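Long-range contacts in putative Lipoprotein (Shewanella oneidensis, PDB 3U24), which is of unknown function but binds zinc and calcium ions and, as a DUF885 member of the Peptidase_MA clan, may be distantly related to zinc-dependent peptidases: residues A[33-37]-A[427-432]; A[43-47]-A[125-130]; A[38-42]-A[54-58]. All blocks are in the same frame, centred on the assembly; numbering follows the deposited sequence. Where two conformers were deposited one is given.

Interaction 1: residues A[33-37]-A[427-432]; sequences IDDLW and LVKSLF. With ZN (zinc ion), chain H.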
# COMPACT_ATOMS: atom_id res chain seq x y z
N ILE A 33 -7.04 -2.23 -21.77
CA ILE A 33 -6.36 -3.23 -20.95
C ILE A 33 -5.64 -4.23 -21.86
O ILE A 33 -4.46 -4.53 -21.63
CB ILE A 33 -7.35 -3.94 -19.99
CG1 ILE A 33 -7.89 -2.94 -18.94
CG2 ILE A 33 -6.72 -5.18 -19.33
CD1 ILE A 33 -6.78 -2.16 -18.26
N ASP A 34 -6.29 -4.71 -22.91
CA ASP A 34 -5.56 -5.55 -23.84
C ASP A 34 -4.29 -4.90 -24.40
O ASP A 34 -3.24 -5.55 -24.45
CB ASP A 34 -6.46 -6.01 -24.96
CG ASP A 34 -7.47 -7.06 -24.49
OD1 ASP A 34 -7.28 -7.64 -23.39
OD2 ASP A 34 -8.45 -7.29 -25.24
N ASP A 35 -4.37 -3.62 -24.76
CA ASP A 35 -3.22 -2.94 -25.27
C ASP A 35 -2.18 -2.71 -24.20
O ASP A 35 -1.01 -2.76 -24.51
CB ASP A 35 -3.60 -1.59 -25.87
CG ASP A 35 -4.41 -1.74 -27.14
OD1 ASP A 35 -4.37 -2.85 -27.69
OD2 ASP A 35 -5.10 -0.77 -27.58
N LEU A 36 -2.60 -2.47 -22.97
CA LEU A 36 -1.65 -2.27 -21.89
C LEU A 36 -0.86 -3.54 -21.70
O LEU A 36 0.33 -3.47 -21.55
CB LEU A 36 -2.33 -1.85 -20.59
CG LEU A 36 -1.42 -1.45 -19.44
CD1 LEU A 36 -0.55 -0.26 -19.81
CD2 LEU A 36 -2.24 -1.22 -18.17
N TRP A 37 -1.51 -4.69 -21.76
CA TRP A 37 -0.82 -5.95 -21.58
C TRP A 37 0.10 -6.35 -22.72
O TRP A 37 1.12 -7.03 -22.49
CB TRP A 37 -1.80 -7.06 -21.32
CG TRP A 37 -2.64 -6.97 -20.07
CD1 TRP A 37 -3.80 -7.65 -19.84
CD2 TRP A 37 -2.41 -6.17 -18.86
NE1 TRP A 37 -4.29 -7.37 -18.60
CE2 TRP A 37 -3.51 -6.49 -17.97
CE3 TRP A 37 -1.44 -5.27 -18.43
CZ2 TRP A 37 -3.64 -5.90 -16.72
CZ3 TRP A 37 -1.57 -4.69 -17.16
CH2 TRP A 37 -2.65 -5.00 -16.33
N LEU A 427 -12.99 -4.04 -14.20
CA LEU A 427 -11.60 -4.44 -14.36
C LEU A 427 -10.67 -3.26 -14.08
O LEU A 427 -9.75 -3.38 -13.31
CB LEU A 427 -11.37 -5.05 -15.75
CG LEU A 427 -10.10 -5.91 -15.98
CD1 LEU A 427 -9.85 -6.92 -14.86
CD2 LEU A 427 -10.19 -6.63 -17.33
N VAL A 428 -10.95 -2.09 -14.65
CA VAL A 428 -10.14 -0.90 -14.40
C VAL A 428 -10.01 -0.51 -12.92
O VAL A 428 -8.91 -0.22 -12.47
CB VAL A 428 -10.64 0.29 -15.25
CG1 VAL A 428 -9.92 1.58 -14.88
CG2 VAL A 428 -10.42 -0.05 -16.73
N LYS A 429 -11.10 -0.51 -12.16
CA LYS A 429 -11.03 -0.21 -10.74
C LYS A 429 -10.29 -1.27 -9.99
O LYS A 429 -9.59 -0.95 -9.04
CB LYS A 429 -12.41 -0.07 -10.10
CG LYS A 429 -13.24 1.08 -10.62
CD LYS A 429 -14.42 1.38 -9.69
CE LYS A 429 -15.43 0.25 -9.63
NZ LYS A 429 -16.78 0.83 -9.43
N SER A 430 -10.44 -2.53 -10.38
CA SER A 430 -9.74 -3.61 -9.69
C SER A 430 -8.23 -3.47 -9.90
O SER A 430 -7.49 -3.60 -8.97
CB SER A 430 -10.23 -4.98 -10.15
OG SER A 430 -11.57 -5.17 -9.75
N LEU A 431 -7.79 -3.11 -11.10
CA LEU A 431 -6.38 -2.94 -11.39
C LEU A 431 -5.79 -1.63 -10.91
O LEU A 431 -4.65 -1.58 -10.47
CB LEU A 431 -6.14 -3.06 -12.89
CG LEU A 431 -6.52 -4.39 -13.55
CD1 LEU A 431 -6.45 -4.30 -15.09
CD2 LEU A 431 -5.64 -5.51 -13.04
N PHE A 432 -6.54 -0.53 -11.01
CA PHE A 432 -5.93 0.79 -10.83
C PHE A 432 -6.66 1.64 -9.87
O PHE A 432 -6.63 2.86 -9.99
CB PHE A 432 -5.85 1.55 -12.15
CG PHE A 432 -5.23 0.77 -13.22
CD1 PHE A 432 -3.94 0.35 -13.10
CD2 PHE A 432 -5.93 0.44 -14.34
CE1 PHE A 432 -3.35 -0.41 -14.09
CE2 PHE A 432 -5.35 -0.30 -15.34
CZ PHE A 432 -4.07 -0.76 -15.21
ZN ZN H . -5.27 -3.45 -29.71
O HOH W 1 -6.61 -1.37 -30.34
O HOH W 2 -7.20 -3.59 -28.40
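Ile33 touches four residues of helix 427-432, with the largest share of the buried surface on its side. With CG1 beside the backbone N, its terminal CD1 extends toward the partner helix and meets Leu431 CD1 tip to tip at 3.8 Å. The same methyl lies in the plane of the Phe432 ring, at its edge, with Ile33 CD1 3.7 Å from Phe432 CE2. The other branch is looser, Ile33 CG2 standing 4.3 Å from Leu427 CD2, and Val428 CG2 lies loosely beside Ile33 CG1. Two residues on, Asp35 belongs to a metal site instead: its OD1 binds a zinc ion at 2.3 Å, two waters share that ion, and OD2 accepts hydrogen bonds from one of these waters and from Gln74. The contact is apolar helix-helix packing in a predominantly helical protein. The short axes run at 39° and come no nearer than 12.7 Å, so the space between them is spanned by side chains, with no backbone contact. Leu36, its CG anti to the backbone N (chi1 -173°), brings CD2 to 3.5 Å from Phe432 CZ, while Phe70 of helix 61-79 and Trp43 pack against it too. Trp37 ends the row: its CZ2 lies 3.6 Å from Leu431 CD1, the carbonyl O of Ile33 lies above one face of the indole, offset toward its rim, and NE1 is hydrogen-bonded to the hydroxyl of Tyr369.

Interaction 2: residues A[43-47]-A[125-130]; sequences WALYS and GGFAQI. With EDO (1,2-ethanediol), chain P.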
# COMPACT_ATOMS: atom_id res chain seq x y z
N TRP A 43 3.61 -6.44 -16.39
CA TRP A 43 2.51 -5.84 -15.66
C TRP A 43 1.30 -6.75 -15.68
O TRP A 43 0.61 -6.95 -14.66
CB TRP A 43 2.19 -4.52 -16.30
CG TRP A 43 1.46 -3.52 -15.45
CD1 TRP A 43 0.67 -3.74 -14.30
CD2 TRP A 43 1.36 -2.08 -15.71
NE1 TRP A 43 0.13 -2.55 -13.83
CE2 TRP A 43 0.51 -1.52 -14.65
CE3 TRP A 43 1.86 -1.24 -16.69
CZ2 TRP A 43 0.23 -0.16 -14.60
CZ3 TRP A 43 1.58 0.12 -16.62
CH2 TRP A 43 0.77 0.65 -15.60
N ALA A 44 1.04 -7.36 -16.83
CA ALA A 44 -0.06 -8.30 -16.93
C ALA A 44 0.15 -9.48 -15.95
O ALA A 44 -0.76 -9.87 -15.20
CB ALA A 44 -0.19 -8.81 -18.36
N LEU A 45 1.35 -10.04 -15.99
CA LEU A 45 1.75 -11.13 -15.12
C LEU A 45 1.51 -10.78 -13.65
O LEU A 45 0.88 -11.52 -12.96
CB LEU A 45 3.26 -11.44 -15.35
CG LEU A 45 3.98 -12.43 -14.42
CD1 LEU A 45 3.27 -13.79 -14.42
CD2 LEU A 45 5.46 -12.53 -14.85
N TYR A 46 1.98 -9.62 -13.21
CA TYR A 46 1.74 -9.20 -11.86
C TYR A 46 0.28 -9.01 -11.57
O TYR A 46 -0.12 -9.20 -10.43
CB TYR A 46 2.47 -7.92 -11.54
CG TYR A 46 3.92 -8.10 -11.12
CD1 TYR A 46 4.93 -8.16 -12.06
CD2 TYR A 46 4.29 -8.18 -9.78
CE1 TYR A 46 6.27 -8.29 -11.69
CE2 TYR A 46 5.65 -8.33 -9.40
CZ TYR A 46 6.62 -8.37 -10.39
OH TYR A 46 7.95 -8.51 -10.09
N SER A 47 -0.54 -8.69 -12.58
CA SER A 47 -1.97 -8.51 -12.37
C SER A 47 -2.73 -9.83 -12.40
O SER A 47 -3.92 -9.91 -12.09
CB SER A 47 -2.53 -7.56 -13.42
OG SER A 47 -1.84 -6.32 -13.32
N GLY A 125 11.74 -10.52 -9.53
CA GLY A 125 10.31 -10.39 -9.32
C GLY A 125 9.45 -11.11 -10.36
O GLY A 125 8.53 -11.88 -10.03
N GLY A 126 9.73 -10.86 -11.62
CA GLY A 126 8.95 -11.49 -12.69
C GLY A 126 9.13 -13.01 -12.72
O GLY A 126 8.17 -13.77 -12.93
N PHE A 127 10.36 -13.45 -12.47
CA PHE A 127 10.66 -14.86 -12.42
C PHE A 127 9.97 -15.52 -11.24
O PHE A 127 9.42 -16.59 -11.40
CB PHE A 127 12.17 -15.12 -12.43
CG PHE A 127 12.79 -15.01 -13.80
CD1 PHE A 127 12.81 -16.10 -14.64
CD2 PHE A 127 13.33 -13.81 -14.24
CE1 PHE A 127 13.38 -16.01 -15.89
CE2 PHE A 127 13.91 -13.72 -15.49
CZ PHE A 127 13.93 -14.81 -16.32
N ALA A 128 9.98 -14.88 -10.06
CA ALA A 128 9.33 -15.47 -8.87
C ALA A 128 7.83 -15.62 -9.10
O ALA A 128 7.27 -16.65 -8.72
CB ALA A 128 9.63 -14.63 -7.61
N GLN A 129 7.19 -14.65 -9.74
CA GLN A 129 5.76 -14.77 -10.04
C GLN A 129 5.46 -15.95 -10.93
O GLN A 129 4.38 -16.51 -10.83
CB GLN A 129 5.17 -13.57 -10.79
CG GLN A 129 5.18 -12.26 -10.05
CD GLN A 129 4.20 -12.19 -8.89
OE1 GLN A 129 2.98 -12.39 -9.04
NE2 GLN A 129 4.72 -11.84 -7.73
N ILE A 130 6.33 -16.26 -11.88
CA ILE A 130 6.08 -17.41 -12.76
C ILE A 130 6.30 -18.70 -11.96
O ILE A 130 5.44 -19.56 -11.91
CB ILE A 130 6.97 -17.38 -14.00
CG1 ILE A 130 6.55 -16.21 -14.93
CG2 ILE A 130 6.86 -18.68 -14.76
CD1 ILE A 130 7.65 -15.64 -15.84
C1 EDO P . 10.21 -7.58 -13.21
O1 EDO P . 11.13 -8.33 -12.38
C2 EDO P . 10.83 -7.14 -14.55
O2 EDO P . 10.94 -8.28 -15.40
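Gln129 lies against both Leu45 and Tyr46 where helix 41-47 packs on helix 124-131, a helix-helix contact with short axes crossing at 43° and 10.1 Å apart. Starting at the backbone, Gln129 CB rests 4.0 Å from Leu45 CG. The next carbon, Gln129 CG, sits centrally over one face of the Tyr46 ring, 4.1 Å from its centroid, a CH-pi contact. A bend at chi2 (-70°) then carries the amide outward past the CD2-CE2 rim, an offset stack with planes 20° apart and NE2 4.0 Å from Tyr46 CE2. Next to this pair along helix 41-47, Leu45 CD2 reaches the backbone, 3.5 Å from Gly126 O, and packs 3.8 Å from Ile130 CG1; Leu45 also touches His50, a zinc ligand together with Glu133. Shortened to an alanine here, Leu45 would probably lose its methyl contacts with Gly126 O and Ile130 CG1, opening a gap between the two helices, and give up its packing on His50. Gly125 lies close against the tyrosine hydroxyl, where a beta carbon would clash: Tyr46 OH is 3.0 Å from Gly125 C, without a hydrogen bond. Beside it, Gly126 N donates to O1 of a bound 1,2-ethanediol, probably from the crystallisation liquor, at 3.0 Å.

Interaction 3: residues A[38-42]-A[54-58]; sequences QLSPT and GYLEI. With EDO (1,2-ethanediol), chain X.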
# COMPACT_ATOMS: atom_id res chain seq x y z
N GLN A 38 -0.22 -5.92 -23.92
CA GLN A 38 0.65 -6.09 -25.09
C GLN A 38 1.91 -5.24 -24.97
O GLN A 38 2.95 -5.67 -25.38
CB GLN A 38 -0.13 -5.74 -26.36
CG GLN A 38 0.67 -5.63 -27.65
CD GLN A 38 -0.25 -5.46 -28.89
OE1 GLN A 38 -0.55 -4.33 -29.33
NE2 GLN A 38 -0.75 -6.60 -29.42
N LEU A 39 1.79 -4.03 -24.41
CA LEU A 39 2.93 -3.17 -24.14
C LEU A 39 3.78 -3.70 -23.01
O LEU A 39 5.00 -3.61 -23.05
CB LEU A 39 2.48 -1.76 -23.77
CG LEU A 39 3.53 -0.81 -23.21
CD1 LEU A 39 4.43 -0.31 -24.33
CD2 LEU A 39 2.87 0.34 -22.46
N SER A 40 3.14 -4.22 -21.97
CA SER A 40 3.86 -4.69 -20.78
C SER A 40 3.34 -6.03 -20.27
O SER A 40 2.50 -6.14 -19.37
CB SER A 40 3.74 -3.65 -19.70
OG SER A 40 4.32 -4.15 -18.54
N PRO A 41 3.80 -7.10 -20.86
CA PRO A 41 3.29 -8.37 -20.35
C PRO A 41 3.72 -8.70 -18.92
O PRO A 41 3.09 -9.54 -18.29
CB PRO A 41 3.80 -9.42 -21.37
CG PRO A 41 4.85 -8.69 -22.17
CD PRO A 41 4.44 -7.25 -22.17
N THR A 42 4.76 -8.08 -18.40
CA THR A 42 5.12 -8.27 -16.99
C THR A 42 4.07 -7.64 -16.04
O THR A 42 3.63 -8.25 -15.05
CB THR A 42 6.52 -7.75 -16.70
OG1 THR A 42 7.42 -8.50 -17.52
CG2 THR A 42 6.92 -7.89 -15.20
N GLY A 54 7.09 -15.48 -21.26
CA GLY A 54 8.40 -15.69 -21.82
C GLY A 54 9.14 -14.47 -22.33
O GLY A 54 10.29 -14.58 -22.78
N TYR A 55 8.50 -13.31 -22.28
CA TYR A 55 9.02 -12.09 -22.86
C TYR A 55 9.48 -11.17 -21.76
O TYR A 55 8.67 -10.71 -20.97
CB TYR A 55 7.93 -11.39 -23.66
CG TYR A 55 8.44 -10.17 -24.38
CD1 TYR A 55 9.15 -10.31 -25.56
CD2 TYR A 55 8.26 -8.89 -23.86
CE1 TYR A 55 9.66 -9.21 -26.23
CE2 TYR A 55 8.76 -7.77 -24.53
CZ TYR A 55 9.46 -7.95 -25.71
OH TYR A 55 9.97 -6.90 -26.39
N LEU A 56 10.77 -10.89 -21.70
CA LEU A 56 11.31 -9.95 -20.73
C LEU A 56 11.50 -8.63 -21.43
O LEU A 56 12.29 -8.55 -22.35
CB LEU A 56 12.66 -10.44 -20.21
CG LEU A 56 13.41 -9.58 -19.20
CD1 LEU A 56 12.63 -9.43 -17.91
CD2 LEU A 56 14.79 -10.17 -18.96
N GLU A 57 10.78 -7.60 -20.99
CA GLU A 57 10.93 -6.27 -21.59
C GLU A 57 12.30 -5.72 -21.23
O GLU A 57 12.74 -5.86 -20.10
CB GLU A 57 9.86 -5.29 -21.09
CG GLU A 57 8.43 -5.80 -21.28
CD GLU A 57 7.81 -6.40 -20.00
OE1 GLU A 57 8.50 -7.16 -19.27
OE2 GLU A 57 6.62 -6.12 -19.72
N ILE A 58 13.00 -5.17 -22.20
CA ILE A 58 14.30 -4.56 -21.97
C ILE A 58 14.01 -3.09 -21.71
O ILE A 58 13.39 -2.40 -22.54
CB ILE A 58 15.25 -4.75 -23.16
CG1 ILE A 58 15.54 -6.25 -23.36
CG2 ILE A 58 16.58 -4.02 -22.93
CD1 ILE A 58 15.84 -6.65 -24.79
C1 EDO X . 4.39 -9.29 -26.19
O1 EDO X . 4.82 -8.04 -26.73
C2 EDO X . 2.94 -9.16 -25.76
O2 EDO X . 2.21 -10.25 -26.35
O HOH W 3 6.29 -10.86 -19.36
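The carboxylate of Glu57 is approached from both faces by residues 40-42: Ser40 OG and Thr42 N reach OE2 from opposite sides of its plane. Ser40 OG, 3.3 Å from Glu57 OE2, lies nearly in line with the bond from CD to OE2. Thr42 N is 3.0 Å from Glu57 OE2 in an almost straight bond (167°), on the syn side and 28° out of the carboxylate plane. The other oxygen, OE1, takes the hydroxyl of Thr42; the 2.5 Å between Thr42 OG1 and Glu57 OE1 is very short, and its exact length is best treated with caution at this resolution. The second flat group, the Tyr55 ring, is met obliquely by Pro41 CG, 3.8 Å from Tyr55 CD2. All this happens at the N terminus of helix 41-47, where the chain breaks from helix 25-39. Ser40 is the N-cap, its OG also accepting from Trp43 N, while Glu57 takes up the amide of Thr42 from the later loop. Such a carboxylate beside a helix N terminus is likely to be stabilised by the helix dipole. The N of Pro41 carries no hydrogen, so it cannot donate, but Pro41 CD packs 3.5 Å from Glu57 OE2. A bend at chi2 (100°, away from a staggered value) brings the Glu57 carboxylate to Ser40 OG and Thr42 N. The hydroxyl of Thr42 has further partners: Arg148 NH2 is hydrogen-bonded to it, and a water donates both to Thr42 OG1 and to Tyr55 O, the latter at 2.9 Å.

How the interactions relate
From the N terminus, residues 33-37, 38-42 and 43-47 follow without a gap, and each closes a loop of different length. Interaction 3 closes the shortest, 11 residues, tying the break between helices 25-39 and 41-47 to the loop before helix 61-79. Interaction 2 spans 77 residues, to helix 124-131. Because 43-47 lies between the segments of interaction 3 while 125-130 lies beyond them, interactions 2 and 3 cross. Both nest within interaction 1, whose 389-residue loop brings the late helix 427-432 onto helix 25-39. Interactions 1 and 2 also touch directly: the Trp37 ring packs on Ala44 and Ser47, and Phe432 CE1 lies 3.6 Å from Trp43 CZ2, whereas interaction 3 merely adjoins both in sequence.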